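Local structure of putative arylalkylamine N-Acetyltransferase 7 (Aedes aegypti, 4FD7) at residues 9-14 against 33-38; 56-61 against 220-225; 62-67 against 120-125; 85-90 against 101-106; 131-136 against 230-235. The protein probably transfers an acetyl group from acetyl-CoA to an amine, as a GNAT-fold enzyme of the insect arylalkylamine N-acetyltransferase group. All coordinates share one frame; numbering follows the deposited sequence.

How the contacts relate
Contacts 1 and 4 share the five-stranded antiparallel sheet, and their centres lie 10 Å apart. They meet where strands 28-35 and 88-92 run side by side. Contacts 2 and 3 lie beyond the chain's centre from contact 1, their own centres 9 Å apart. They join through Lys-62, which reaches the backbone of Asn-221. Helix 120-136 serves contact 3 with its first residues and contact 5 with its last. Contact 5 sets it against strand 229-236 of the three-stranded sheet. Contact 1 closes first along the chain, and contacts 2 and 5 have alternating segments. Contacts 2 and 5 thus bring the last part of the chain back onto helices 57-62 and 120-136.

Contact 1: 9-14 against 33-38; sequences VPFPSV and VQDLPE
Ser-13 and Asp-35 are joined by two hydrogen bonds. Ser-13 N donates to Asp-35 OD2 at 2.7 Å, and the N-H points almost straight at the oxygen. It meets the anti side of the carboxylate, 30° out of its plane. In return Asp-35 N donates to Ser-13 O at 2.9 Å. The Phe-11 ring crosses the same carboxylate, the two planes 34° apart, with Phe-11 CE2 3.4 Å from Asp-35 CB. Phe-11 CG, anti to the backbone N (chi1 -175°), leaves CB in the direction of Asp-35. Pro-12, which follows a cis peptide bond, brings its CB to 3.8 Å from Asp-35 CB.

Further along, Val-14 and Gln-34 form an antiparallel non-hydrogen-bonded pair at the start of strand 14-21. Val-14 CG2 is 4.1 Å from Gln-34 CB. Gln-34 NE2 donates to the carbonyl oxygen Asp-35 O at 3.0 Å, and Arg-32 NE donates to Gln-34 OE1.

Arg-5 makes a salt bridge to Asp-35 OD2, and Trp-15 NE1 donates to OD1. Both carboxylate oxygens are thus engaged. A backbone N-H and a guanidinium on one oxygen would be expected to favour the ionised form of Asp-35.

Contact 2: 56-61 against 220-225; sequences ELMNQA and FNYPGI
Met-58 and Tyr-222 make a Met-aromatic contact where helix 57-62 meets the loop before strand 229-236. Met-58 CB starts it, 4.0 Å from Tyr-222 CE1. The sulfur follows, with SD 5.4 Å from the centroid of the Tyr-222 ring and 32° off its normal. The chain then bends at chi3 (78°), which carries Met-58 CE toward the phenol end. There CE comes to 3.5 Å from Tyr-222 CZ, and it also touches the hydroxyl oxygen. That hydroxyl has its polar partner elsewhere, in Thr-128 of helix 120-136. Lys-62 makes a cation-pi contact with the same ring.

The edge of the Tyr-222 ring faces the helix backbone, and Met-58 O lies in its plane. Ala-61 CB also sits near that plane, 4.0 Å from Tyr-222 CB. A type II beta turn from Tyr-222 to Ile-225 lies against this methyl. Gly-224 holds a positive phi of 100°, at which a side chain would press on the preceding carbonyl oxygen. Ile-225, the last residue of the turn, points its side chain at the helix. Its CD1 lies 4.0 Å from Ala-61 CB and 4.1 Å from Leu-57 CB.

The first turn of the helix is held from its N-cap, Glu-56. Glu-56 OE1 accepts from Asn-59 N at 2.8 Å, and Glu-56 OE2 is hydrogen-bonded to Thr-189 OG1. At the other end of the contact, Pro-223 CD rests 3.4 Å from the carbonyl oxygen Ala-61 O.

Contact 3: 62-67 against 120-125; sequences KGLAKD and AIFQAI
The Phe-122 ring meets Leu-64 at its edge. Leu-64 CD2 sits near the ring plane, 4.1 Å from Phe-122 CD1. Phe-117 packs edge-to-face with the same ring, and helix 68-81 adds Asp-73 and Val-74. The contact joins the first turns of helix 120-136 to the link between helices 57-62 and 68-81. That link opens with a Schellman motif, in which Gly-63 takes a positive phi (71°), and closes at the N-cap Asp-67.

Leu-64 reaches two further side chains of the helix. Its CD2 lies 3.8 Å from Ile-125 CD1 and 4.3 Å from Ile-121 CG2. Leu-64 CG, anti to the backbone N (chi1 -175°), leaves CB in the direction of helix 120-136.

Lys-62 runs past Ile-125 in the opposite sense. Its aliphatic part does the touching, with Lys-62 CB 3.8 Å from Ile-121 CG2 and Lys-62 CG 4.2 Å from Ile-125 CD1. The charged end goes on to Asn-221 O.

Asp-67 turns OD1 to the helix N-H of Ala-70. Ile-121 CD1 lies between this link's two ends, 4.0 Å from Asp-67 OD2 and 3.6 Å from Lys-62 O.

Contact 4: 85-90 against 101-106; sequences RMSLVC and VNILDV
Ser-87 OG is held by the N-H of Leu-104 and by a water. Leu-104 N donates to Ser-87 OG at 3.0 Å, in a nearly straight bond. Ser-87 OG in turn donates to the water at 2.8 Å. That water also accepts from Met-86 N and donates to Leu-104 O at 2.7 Å. Ser-87 OG is anti to its own carbonyl carbon (chi1 -62°), which turns it to the side of Leu-104 N. Side chain and water together thus connect Leu-104 to the 85-90 segment just before the regular pairing begins.

From Leu-88 on the backbones pair directly. Leu-88 N donates to Asn-102 O at 3.0 Å, and Asn-102 N donates to Leu-88 O at 2.9 Å. The next pair, Val-89 with Val-101, is of the non-hydrogen-bonded kind. The Val-101 CA also approaches Leu-88 O in a CA-H...O contact.

Leu-88 CD1 packs on Leu-104 CD1 at 3.8 Å. Leu-175 of helix 172-179 touches Leu-88 as well. Leu-104 CD1 also lies 3.4 Å from Met-86 O, a buried oxygen with no polar partner in the model. Asn-102 ND2 donates to Gly-152 O on strand 146-155. Val-101 packs against helix 41-55.

The segments 88-90 and 101-106 run antiparallel, at 178°. Their strands form an antiparallel beta hairpin in the central sheet of the GNAT fold.

Contact 5: 131-136 against 230-235; sequences YVSHQA and CKYMSL
Tyr-232 meets Val-132, Ser-133 and Ala-136 where the end of helix 120-136 lies on strand 229-236. Its ring receives a CH-pi contact from Ser-133, whose CA stands over one face, 3.7 Å from the ring centroid and 30° off the normal.

Apolar contacts flank the ring as well. Val-132 CG1 comes in at the edge, 3.6 Å from Tyr-232 CD1. The methyl of Ala-136 approaches obliquely, its CB 3.4 Å from Tyr-232 CD2. The other branch of Val-132 points to the strand's start, where CG2 lies 3.9 Å from Cys-230 SG. Val-132 CG1 is anti to the backbone N (chi1 173°), and this puts it beside the ring.

Polar contact is limited to the two hydroxyls. Ser-133 OG and Tyr-232 OH are 2.9 Å apart, a weak hydrogen bond whose proton is not settled. The stronger partner of Tyr-232 OH is the hydroxyl of Tyr-147, on strand 146-155.

The axes of segments 131-136 and 230-235 cross at -46°, 8.4 Å apart at their closest. Ala-185 and Cys-187 of neighbouring strand 183-188 also touch Tyr-232. The join is therefore mainly apolar, with one phenol hydroxyl carrying a polar link to the five-stranded sheet.

Contact 1: 9-14 against 33-38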
# COMPACT_ATOMS: atom_id res chain seq x y z
N VAL A 9 -20.73 5.89 7.51
CA VAL A 9 -19.54 5.56 8.28
C VAL A 9 -18.85 6.86 8.68
O VAL A 9 -18.58 7.69 7.82
CB VAL A 9 -18.56 4.70 7.44
CG1 VAL A 9 -17.32 4.36 8.25
CG2 VAL A 9 -19.25 3.43 6.94
N PRO A 10 -18.58 7.06 9.98
CA PRO A 10 -17.98 8.34 10.40
C PRO A 10 -16.69 8.65 9.65
O PRO A 10 -15.89 7.74 9.40
CB PRO A 10 -17.72 8.14 11.90
CG PRO A 10 -18.73 7.08 12.31
CD PRO A 10 -18.79 6.15 11.13
N PHE A 11 -16.50 9.91 9.28
CA PHE A 11 -15.33 10.32 8.53
C PHE A 11 -14.91 11.73 8.91
O PHE A 11 -15.74 12.64 8.92
CB PHE A 11 -15.59 10.23 7.02
CG PHE A 11 -14.37 10.53 6.18
CD1 PHE A 11 -14.14 11.80 5.70
CD2 PHE A 11 -13.46 9.52 5.89
CE1 PHE A 11 -13.02 12.08 4.92
CE2 PHE A 11 -12.33 9.79 5.11
CZ PHE A 11 -12.11 11.07 4.64
N PRO A 12 -13.62 11.91 9.23
CA PRO A 12 -12.60 10.86 9.38
C PRO A 12 -12.72 10.07 10.68
O PRO A 12 -12.95 10.67 11.74
CB PRO A 12 -11.28 11.64 9.37
CG PRO A 12 -11.66 13.04 9.78
CD PRO A 12 -13.03 13.26 9.22
N SER A 13 -12.56 8.75 10.60
CA SER A 13 -12.60 7.89 11.77
C SER A 13 -11.20 7.50 12.19
O SER A 13 -10.30 7.34 11.35
CB SER A 13 -13.39 6.63 11.47
OG SER A 13 -14.75 6.95 11.24
N VAL A 14 -11.01 7.31 13.49
CA VAL A 14 -9.78 6.71 13.98
C VAL A 14 -9.98 5.21 14.09
O VAL A 14 -10.89 4.73 14.76
CB VAL A 14 -9.37 7.28 15.35
CG1 VAL A 14 -8.07 6.61 15.83
CG2 VAL A 14 -9.18 8.79 15.23
N VAL A 33 -3.80 5.43 13.76
CA VAL A 33 -4.02 5.26 12.33
C VAL A 33 -5.49 5.61 12.06
O VAL A 33 -6.40 5.10 12.73
CB VAL A 33 -3.77 3.81 11.87
CG1 VAL A 33 -3.78 3.74 10.33
CG2 VAL A 33 -2.45 3.28 12.44
N GLN A 34 -5.72 6.49 11.09
CA GLN A 34 -7.06 7.00 10.84
C GLN A 34 -7.30 7.29 9.37
O GLN A 34 -6.36 7.29 8.58
CB GLN A 34 -7.29 8.29 11.63
CG GLN A 34 -6.34 9.44 11.24
CD GLN A 34 -6.84 10.80 11.71
OE1 GLN A 34 -6.55 11.23 12.82
NE2 GLN A 34 -7.56 11.48 10.85
N ASP A 35 -8.56 7.55 9.03
CA ASP A 35 -8.90 8.03 7.68
C ASP A 35 -8.06 9.26 7.37
O ASP A 35 -7.86 10.12 8.24
CB ASP A 35 -10.37 8.44 7.58
CG ASP A 35 -11.31 7.27 7.60
OD1 ASP A 35 -11.01 6.22 6.97
OD2 ASP A 35 -12.38 7.40 8.24
N LEU A 36 -7.56 9.34 6.14
CA LEU A 36 -6.78 10.49 5.71
C LEU A 36 -7.72 11.65 5.41
O LEU A 36 -8.54 11.55 4.49
CB LEU A 36 -5.99 10.12 4.45
CG LEU A 36 -5.23 11.28 3.81
CD1 LEU A 36 -4.06 11.71 4.70
CD2 LEU A 36 -4.73 10.91 2.40
N PRO A 37 -7.63 12.75 6.18
CA PRO A 37 -8.51 13.90 5.95
C PRO A 37 -8.27 14.52 4.59
O PRO A 37 -7.13 14.53 4.10
CB PRO A 37 -8.10 14.89 7.07
CG PRO A 37 -7.47 14.03 8.13
CD PRO A 37 -6.76 12.95 7.36
N GLU A 38 -9.32 15.03 3.97
CA GLU A 38 -9.18 15.61 2.63
C GLU A 38 -8.12 16.71 2.58
O GLU A 38 -7.33 16.78 1.64
CB GLU A 38 -10.52 16.11 2.11
CG GLU A 38 -11.57 15.00 1.91
CD GLU A 38 -12.01 14.88 0.46
OE1 GLU A 38 -11.52 15.68 -0.37
OE2 GLU A 38 -12.83 13.98 0.14

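Contact 2: 56-61 against 220-225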
# COMPACT_ATOMS: atom_id res chain seq x y z
N GLU A 56 11.14 2.27 -1.74
CA GLU A 56 10.56 0.94 -2.00
C GLU A 56 11.35 0.22 -3.09
O GLU A 56 11.78 0.85 -4.06
CB GLU A 56 9.09 1.06 -2.37
CG GLU A 56 8.38 -0.27 -2.63
CD GLU A 56 8.36 -0.65 -4.11
OE1 GLU A 56 8.82 0.15 -4.94
OE2 GLU A 56 7.87 -1.74 -4.46
N LEU A 57 11.54 -1.10 -2.94
CA LEU A 57 12.45 -1.86 -3.81
C LEU A 57 12.26 -1.73 -5.32
O LEU A 57 13.23 -1.47 -6.03
CB LEU A 57 12.49 -3.35 -3.42
CG LEU A 57 13.12 -3.71 -2.08
CD1 LEU A 57 13.45 -5.19 -2.09
CD2 LEU A 57 14.36 -2.88 -1.82
N MET A 58 11.04 -1.94 -5.82
CA MET A 58 10.78 -1.85 -7.26
C MET A 58 11.07 -0.44 -7.81
O MET A 58 11.67 -0.27 -8.89
CB MET A 58 9.33 -2.23 -7.60
CG MET A 58 8.93 -3.65 -7.22
SD MET A 58 7.18 -3.97 -7.54
CE MET A 58 7.16 -4.22 -9.33
N ASN A 59 10.62 0.57 -7.08
CA ASN A 59 10.83 1.95 -7.50
C ASN A 59 12.32 2.26 -7.59
O ASN A 59 12.79 2.82 -8.58
CB ASN A 59 10.15 2.93 -6.53
CG ASN A 59 8.66 2.76 -6.49
OD1 ASN A 59 8.06 2.16 -7.38
ND2 ASN A 59 8.03 3.30 -5.44
N GLN A 60 13.05 1.89 -6.55
CA GLN A 60 14.48 2.12 -6.50
C GLN A 60 15.20 1.40 -7.63
O GLN A 60 16.13 1.94 -8.23
CB GLN A 60 15.03 1.67 -5.14
CG GLN A 60 15.98 2.65 -4.45
CD GLN A 60 16.19 2.31 -2.98
OE1 GLN A 60 16.28 1.14 -2.60
NE2 GLN A 60 16.22 3.33 -2.13
N ALA A 61 14.79 0.16 -7.91
CA ALA A 61 15.44 -0.61 -8.97
C ALA A 61 15.16 0.00 -10.34
O ALA A 61 15.97 -0.12 -11.26
CB ALA A 61 14.99 -2.07 -8.94
N PHE A 220 9.58 -6.75 -17.17
CA PHE A 220 9.53 -6.89 -15.72
C PHE A 220 10.92 -7.11 -15.16
O PHE A 220 11.15 -8.08 -14.43
CB PHE A 220 8.65 -8.07 -15.30
CG PHE A 220 7.23 -8.03 -15.82
CD1 PHE A 220 6.72 -6.91 -16.46
CD2 PHE A 220 6.40 -9.12 -15.64
CE1 PHE A 220 5.40 -6.89 -16.93
CE2 PHE A 220 5.08 -9.11 -16.10
CZ PHE A 220 4.59 -7.99 -16.75
N ASN A 221 11.84 -6.22 -15.51
CA ASN A 221 13.25 -6.34 -15.13
C ASN A 221 13.59 -5.33 -14.04
O ASN A 221 13.32 -4.13 -14.18
CB ASN A 221 14.12 -6.08 -16.37
CG ASN A 221 15.52 -6.61 -16.22
OD1 ASN A 221 15.78 -7.80 -16.46
ND2 ASN A 221 16.46 -5.74 -15.83
N TYR A 222 14.19 -5.80 -12.95
CA TYR A 222 14.44 -4.98 -11.77
C TYR A 222 15.87 -5.14 -11.30
O TYR A 222 16.16 -5.96 -10.43
CB TYR A 222 13.45 -5.33 -10.65
CG TYR A 222 12.05 -5.00 -11.08
CD1 TYR A 222 11.52 -3.74 -10.85
CD2 TYR A 222 11.27 -5.93 -11.76
CE1 TYR A 222 10.24 -3.42 -11.27
CE2 TYR A 222 9.99 -5.62 -12.19
CZ TYR A 222 9.48 -4.37 -11.94
OH TYR A 222 8.21 -4.05 -12.36
N PRO A 223 16.77 -4.32 -11.88
CA PRO A 223 18.21 -4.40 -11.62
C PRO A 223 18.52 -4.36 -10.13
O PRO A 223 18.18 -3.38 -9.46
CB PRO A 223 18.75 -3.14 -12.29
CG PRO A 223 17.73 -2.76 -13.33
CD PRO A 223 16.42 -3.15 -12.70
N GLY A 224 19.13 -5.42 -9.63
CA GLY A 224 19.69 -5.41 -8.30
C GLY A 224 18.84 -6.07 -7.23
O GLY A 224 19.30 -6.26 -6.10
N ILE A 225 17.60 -6.41 -7.59
CA ILE A 225 16.70 -7.09 -6.65
C ILE A 225 16.16 -8.38 -7.26
O ILE A 225 15.08 -8.85 -6.89
CB ILE A 225 15.53 -6.18 -6.21
CG1 ILE A 225 14.62 -5.83 -7.39
CG2 ILE A 225 16.06 -4.92 -5.53
CD1 ILE A 225 13.29 -5.19 -7.00

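Contact 3: 62-67 against 120-125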
# COMPACT_ATOMS: atom_id res chain seq x y z
N LYS A 62 14.02 0.67 -10.48
CA LYS A 62 13.70 1.32 -11.76
C LYS A 62 14.16 2.78 -11.82
O LYS A 62 14.04 3.41 -12.88
CB LYS A 62 12.20 1.24 -12.06
CG LYS A 62 11.67 -0.16 -12.31
CD LYS A 62 12.52 -0.86 -13.35
CE LYS A 62 11.70 -1.27 -14.54
NZ LYS A 62 12.62 -1.89 -15.54
N GLY A 63 14.66 3.32 -10.71
CA GLY A 63 15.08 4.71 -10.70
C GLY A 63 13.91 5.68 -10.74
O GLY A 63 14.05 6.81 -11.16
N LEU A 64 12.74 5.21 -10.33
CA LEU A 64 11.54 6.00 -10.38
C LEU A 64 11.61 7.42 -9.79
O LEU A 64 11.05 8.32 -10.35
CB LEU A 64 10.39 5.22 -9.72
CG LEU A 64 8.99 5.82 -9.76
CD1 LEU A 64 8.96 6.94 -10.73
CD2 LEU A 64 7.98 4.78 -10.15
N ALA A 65 12.26 7.61 -8.66
CA ALA A 65 12.20 8.90 -7.99
C ALA A 65 12.94 10.05 -8.71
O ALA A 65 12.73 11.22 -8.39
CB ALA A 65 12.68 8.78 -6.53
N LYS A 66 13.81 9.71 -9.64
CA LYS A 66 14.54 10.72 -10.41
C LYS A 66 13.87 10.94 -11.75
O LYS A 66 14.20 11.90 -12.47
CB LYS A 66 15.99 10.28 -10.66
CG LYS A 66 16.88 10.31 -9.41
CD LYS A 66 16.67 11.58 -8.58
CE LYS A 66 17.65 11.57 -7.39
NZ LYS A 66 17.47 12.71 -6.45
N ASP A 67 12.93 10.07 -12.09
CA ASP A 67 12.24 10.19 -13.38
C ASP A 67 10.92 10.94 -13.29
O ASP A 67 9.95 10.43 -12.73
CB ASP A 67 11.98 8.82 -14.01
CG ASP A 67 11.59 8.94 -15.46
OD1 ASP A 67 10.41 9.26 -15.76
OD2 ASP A 67 12.48 8.76 -16.32
N ALA A 120 7.52 4.10 -19.58
CA ALA A 120 7.80 2.67 -19.65
C ALA A 120 7.98 2.12 -18.25
O ALA A 120 7.50 1.03 -17.94
CB ALA A 120 9.06 2.40 -20.47
N ILE A 121 8.66 2.91 -17.41
CA ILE A 121 8.99 2.54 -16.04
C ILE A 121 7.74 2.21 -15.20
O ILE A 121 7.62 1.10 -14.65
CB ILE A 121 9.78 3.67 -15.36
CG1 ILE A 121 11.24 3.70 -15.87
CG2 ILE A 121 9.75 3.52 -13.83
CD1 ILE A 121 12.00 4.94 -15.40
N PHE A 122 6.81 3.16 -15.09
CA PHE A 122 5.64 2.83 -14.27
C PHE A 122 4.71 1.84 -14.95
O PHE A 122 4.04 1.06 -14.29
CB PHE A 122 4.89 4.05 -13.73
CG PHE A 122 3.91 3.69 -12.64
CD1 PHE A 122 4.37 3.39 -11.37
CD2 PHE A 122 2.54 3.60 -12.89
CE1 PHE A 122 3.50 3.01 -10.34
CE2 PHE A 122 1.66 3.23 -11.88
CZ PHE A 122 2.14 2.93 -10.59
N GLN A 123 4.68 1.83 -16.28
CA GLN A 123 3.84 0.86 -16.95
C GLN A 123 4.32 -0.54 -16.59
O GLN A 123 3.50 -1.44 -16.34
CB GLN A 123 3.83 1.05 -18.46
CG GLN A 123 2.82 0.15 -19.14
CD GLN A 123 1.40 0.69 -19.02
OE1 GLN A 123 1.13 1.81 -19.43
NE2 GLN A 123 0.49 -0.12 -18.47
N ALA A 124 5.64 -0.71 -16.54
CA ALA A 124 6.22 -1.98 -16.14
C ALA A 124 5.90 -2.31 -14.69
O ALA A 124 5.57 -3.45 -14.37
CB ALA A 124 7.73 -1.98 -16.37
N ILE A 125 6.01 -1.33 -13.80
CA ILE A 125 5.70 -1.63 -12.40
C ILE A 125 4.24 -2.05 -12.23
O ILE A 125 3.91 -3.11 -11.64
CB ILE A 125 6.03 -0.44 -11.50
CG1 ILE A 125 7.54 -0.22 -11.48
CG2 ILE A 125 5.47 -0.67 -10.07
CD1 ILE A 125 7.97 1.10 -10.89

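Contact 4: 85-90 against 101-106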
# COMPACT_ATOMS: atom_id res chain seq x y z
N ARG A 85 -11.88 7.72 -0.36
CA ARG A 85 -11.93 7.89 1.09
C ARG A 85 -11.64 6.57 1.81
O ARG A 85 -12.34 6.16 2.76
CB ARG A 85 -13.25 8.51 1.54
CG ARG A 85 -13.39 9.98 1.16
CD ARG A 85 -14.50 10.67 1.96
NE ARG A 85 -14.62 12.08 1.61
CZ ARG A 85 -15.48 12.92 2.18
NH1 ARG A 85 -16.29 12.49 3.15
NH2 ARG A 85 -15.53 14.18 1.78
N MET A 86 -10.61 5.89 1.35
CA MET A 86 -10.24 4.64 1.99
C MET A 86 -8.79 4.67 2.45
O MET A 86 -8.34 3.74 3.11
CB MET A 86 -10.49 3.44 1.06
CG MET A 86 -11.98 3.17 0.77
SD MET A 86 -12.92 2.61 2.22
CE MET A 86 -12.21 0.99 2.47
N SER A 87 -8.07 5.74 2.13
CA SER A 87 -6.64 5.76 2.44
C SER A 87 -6.34 6.05 3.91
O SER A 87 -7.07 6.80 4.57
CB SER A 87 -5.86 6.70 1.51
OG SER A 87 -5.97 6.24 0.17
N LEU A 88 -5.27 5.45 4.42
CA LEU A 88 -4.99 5.50 5.85
C LEU A 88 -3.72 6.28 6.20
O LEU A 88 -2.75 6.24 5.46
CB LEU A 88 -4.91 4.08 6.39
CG LEU A 88 -6.24 3.31 6.35
CD1 LEU A 88 -6.04 1.87 6.79
CD2 LEU A 88 -7.26 4.01 7.24
N VAL A 89 -3.74 6.99 7.33
CA VAL A 89 -2.59 7.82 7.71
C VAL A 89 -2.27 7.61 9.19
O VAL A 89 -3.17 7.38 10.00
CB VAL A 89 -2.85 9.32 7.42
CG1 VAL A 89 -4.03 9.89 8.25
CG2 VAL A 89 -1.60 10.16 7.69
N CYS A 90 -0.98 7.67 9.53
CA CYS A 90 -0.55 7.52 10.91
C CYS A 90 -0.04 8.85 11.45
O CYS A 90 0.76 9.55 10.80
CB CYS A 90 0.57 6.46 11.02
SG CYS A 90 1.23 6.15 12.70
N VAL A 101 1.75 6.70 5.55
CA VAL A 101 0.51 6.73 4.79
C VAL A 101 0.40 5.48 3.92
O VAL A 101 1.41 4.90 3.53
CB VAL A 101 0.33 8.09 4.01
CG1 VAL A 101 1.57 8.48 3.28
CG2 VAL A 101 -0.86 8.05 3.06
N ASN A 102 -0.82 5.02 3.67
CA ASN A 102 -1.08 3.84 2.85
C ASN A 102 -2.21 4.27 1.93
O ASN A 102 -3.32 4.54 2.40
CB ASN A 102 -1.54 2.67 3.72
CG ASN A 102 -1.20 1.29 3.14
OD1 ASN A 102 -1.39 0.27 3.81
ND2 ASN A 102 -0.73 1.24 1.89
N ILE A 103 -1.92 4.39 0.64
CA ILE A 103 -2.95 4.76 -0.33
C ILE A 103 -3.71 3.51 -0.73
O ILE A 103 -3.12 2.57 -1.27
CB ILE A 103 -2.35 5.47 -1.56
CG1 ILE A 103 -1.51 6.68 -1.13
CG2 ILE A 103 -3.45 5.91 -2.52
CD1 ILE A 103 -2.33 7.81 -0.51
N LEU A 104 -5.01 3.50 -0.46
CA LEU A 104 -5.80 2.29 -0.63
C LEU A 104 -6.99 2.54 -1.56
O LEU A 104 -7.50 3.67 -1.65
CB LEU A 104 -6.35 1.81 0.73
CG LEU A 104 -5.46 1.60 1.96
CD1 LEU A 104 -6.30 1.07 3.11
CD2 LEU A 104 -4.32 0.66 1.70
N ASP A 105 -7.44 1.48 -2.23
CA ASP A 105 -8.76 1.54 -2.86
C ASP A 105 -9.39 0.16 -2.88
O ASP A 105 -8.82 -0.78 -2.34
CB ASP A 105 -8.71 2.18 -4.25
CG ASP A 105 -7.99 1.33 -5.28
OD1 ASP A 105 -7.47 0.25 -4.95
OD2 ASP A 105 -7.93 1.79 -6.44
N VAL A 106 -10.55 0.01 -3.50
CA VAL A 106 -11.19 -1.30 -3.54
C VAL A 106 -11.08 -1.93 -4.93
O VAL A 106 -11.42 -1.30 -5.93
CB VAL A 106 -12.65 -1.22 -3.05
CG1 VAL A 106 -13.37 -2.58 -3.18
CG2 VAL A 106 -12.67 -0.73 -1.60
O HOH W 1 -8.51 6.09 -1.04

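Contact 5: 131-136 against 230-235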
# COMPACT_ATOMS: atom_id res chain seq x y z
N TYR A 131 0.15 -8.59 -13.03
CA TYR A 131 0.43 -9.99 -13.32
C TYR A 131 0.39 -10.81 -12.01
O TYR A 131 -0.26 -11.88 -11.92
CB TYR A 131 1.79 -10.16 -14.01
CG TYR A 131 2.18 -11.61 -14.15
CD1 TYR A 131 1.69 -12.38 -15.20
CD2 TYR A 131 3.02 -12.23 -13.22
CE1 TYR A 131 2.04 -13.73 -15.32
CE2 TYR A 131 3.36 -13.56 -13.33
CZ TYR A 131 2.87 -14.31 -14.38
OH TYR A 131 3.22 -15.63 -14.48
N VAL A 132 1.07 -10.30 -11.00
CA VAL A 132 1.12 -11.02 -9.72
C VAL A 132 -0.27 -11.16 -9.10
O VAL A 132 -0.64 -12.22 -8.53
CB VAL A 132 2.09 -10.32 -8.78
CG1 VAL A 132 2.05 -10.94 -7.39
CG2 VAL A 132 3.51 -10.39 -9.36
N SER A 133 -1.06 -10.10 -9.22
CA SER A 133 -2.43 -10.07 -8.71
C SER A 133 -3.29 -11.09 -9.44
O SER A 133 -4.14 -11.75 -8.84
CB SER A 133 -3.04 -8.68 -8.92
OG SER A 133 -4.38 -8.63 -8.44
N HIS A 134 -3.08 -11.19 -10.75
CA HIS A 134 -3.90 -12.10 -11.54
C HIS A 134 -3.57 -13.55 -11.19
O HIS A 134 -4.48 -14.38 -11.04
CB HIS A 134 -3.76 -11.81 -13.03
CG HIS A 134 -4.77 -12.50 -13.88
ND1 HIS A 134 -4.50 -13.67 -14.56
CD2 HIS A 134 -6.06 -12.21 -14.15
CE1 HIS A 134 -5.58 -14.07 -15.21
NE2 HIS A 134 -6.54 -13.20 -14.98
N GLN A 135 -2.28 -13.85 -11.03
CA GLN A 135 -1.87 -15.17 -10.53
C GLN A 135 -2.43 -15.46 -9.14
O GLN A 135 -2.75 -16.62 -8.85
CB GLN A 135 -0.34 -15.30 -10.52
CG GLN A 135 0.27 -15.24 -11.90
CD GLN A 135 -0.19 -16.39 -12.78
OE1 GLN A 135 -0.87 -16.17 -13.78
NE2 GLN A 135 0.19 -17.61 -12.42
N ALA A 136 -2.58 -14.43 -8.31
CA ALA A 136 -3.16 -14.60 -6.98
C ALA A 136 -4.63 -15.04 -7.00
O ALA A 136 -5.09 -15.74 -6.09
CB ALA A 136 -3.00 -13.32 -6.16
N CYS A 230 8.51 -11.12 -4.73
CA CYS A 230 7.34 -10.26 -4.86
C CYS A 230 6.19 -11.15 -4.43
O CYS A 230 5.99 -12.24 -5.01
CB CYS A 230 7.17 -9.85 -6.32
SG CYS A 230 5.83 -8.70 -6.67
N LYS A 231 5.46 -10.75 -3.40
CA LYS A 231 4.43 -11.64 -2.86
C LYS A 231 3.05 -11.01 -2.81
O LYS A 231 2.87 -9.96 -2.21
CB LYS A 231 4.80 -12.09 -1.44
CG LYS A 231 6.13 -12.82 -1.33
CD LYS A 231 6.30 -13.42 0.05
CE LYS A 231 7.70 -13.99 0.25
NZ LYS A 231 7.87 -14.60 1.61
N TYR A 232 2.05 -11.70 -3.35
CA TYR A 232 0.66 -11.28 -3.19
C TYR A 232 0.17 -11.98 -1.92
O TYR A 232 0.28 -13.20 -1.80
CB TYR A 232 -0.19 -11.65 -4.40
CG TYR A 232 -1.18 -10.56 -4.77
CD1 TYR A 232 -0.82 -9.54 -5.64
CD2 TYR A 232 -2.46 -10.55 -4.24
CE1 TYR A 232 -1.72 -8.55 -5.98
CE2 TYR A 232 -3.37 -9.56 -4.57
CZ TYR A 232 -2.99 -8.56 -5.44
OH TYR A 232 -3.89 -7.57 -5.77
N MET A 233 -0.34 -11.20 -0.98
CA MET A 233 -0.75 -11.70 0.33
C MET A 233 -2.17 -11.22 0.68
O MET A 233 -2.58 -10.11 0.31
CB MET A 233 0.26 -11.31 1.41
CG MET A 233 1.71 -11.68 1.08
SD MET A 233 2.84 -11.03 2.33
CE MET A 233 2.42 -12.09 3.71
N SER A 234 -2.91 -12.07 1.40
CA SER A 234 -4.31 -11.79 1.71
C SER A 234 -4.70 -11.96 3.18
O SER A 234 -4.15 -12.79 3.89
CB SER A 234 -5.25 -12.60 0.79
OG SER A 234 -5.02 -13.99 0.88
N LEU A 235 -5.68 -11.18 3.62
CA LEU A 235 -6.12 -11.19 5.01
C LEU A 235 -7.64 -11.16 5.08
O LEU A 235 -8.26 -10.19 4.64
CB LEU A 235 -5.56 -9.96 5.74
CG LEU A 235 -5.95 -9.74 7.20
CD1 LEU A 235 -5.30 -10.80 8.09
CD2 LEU A 235 -5.57 -8.33 7.62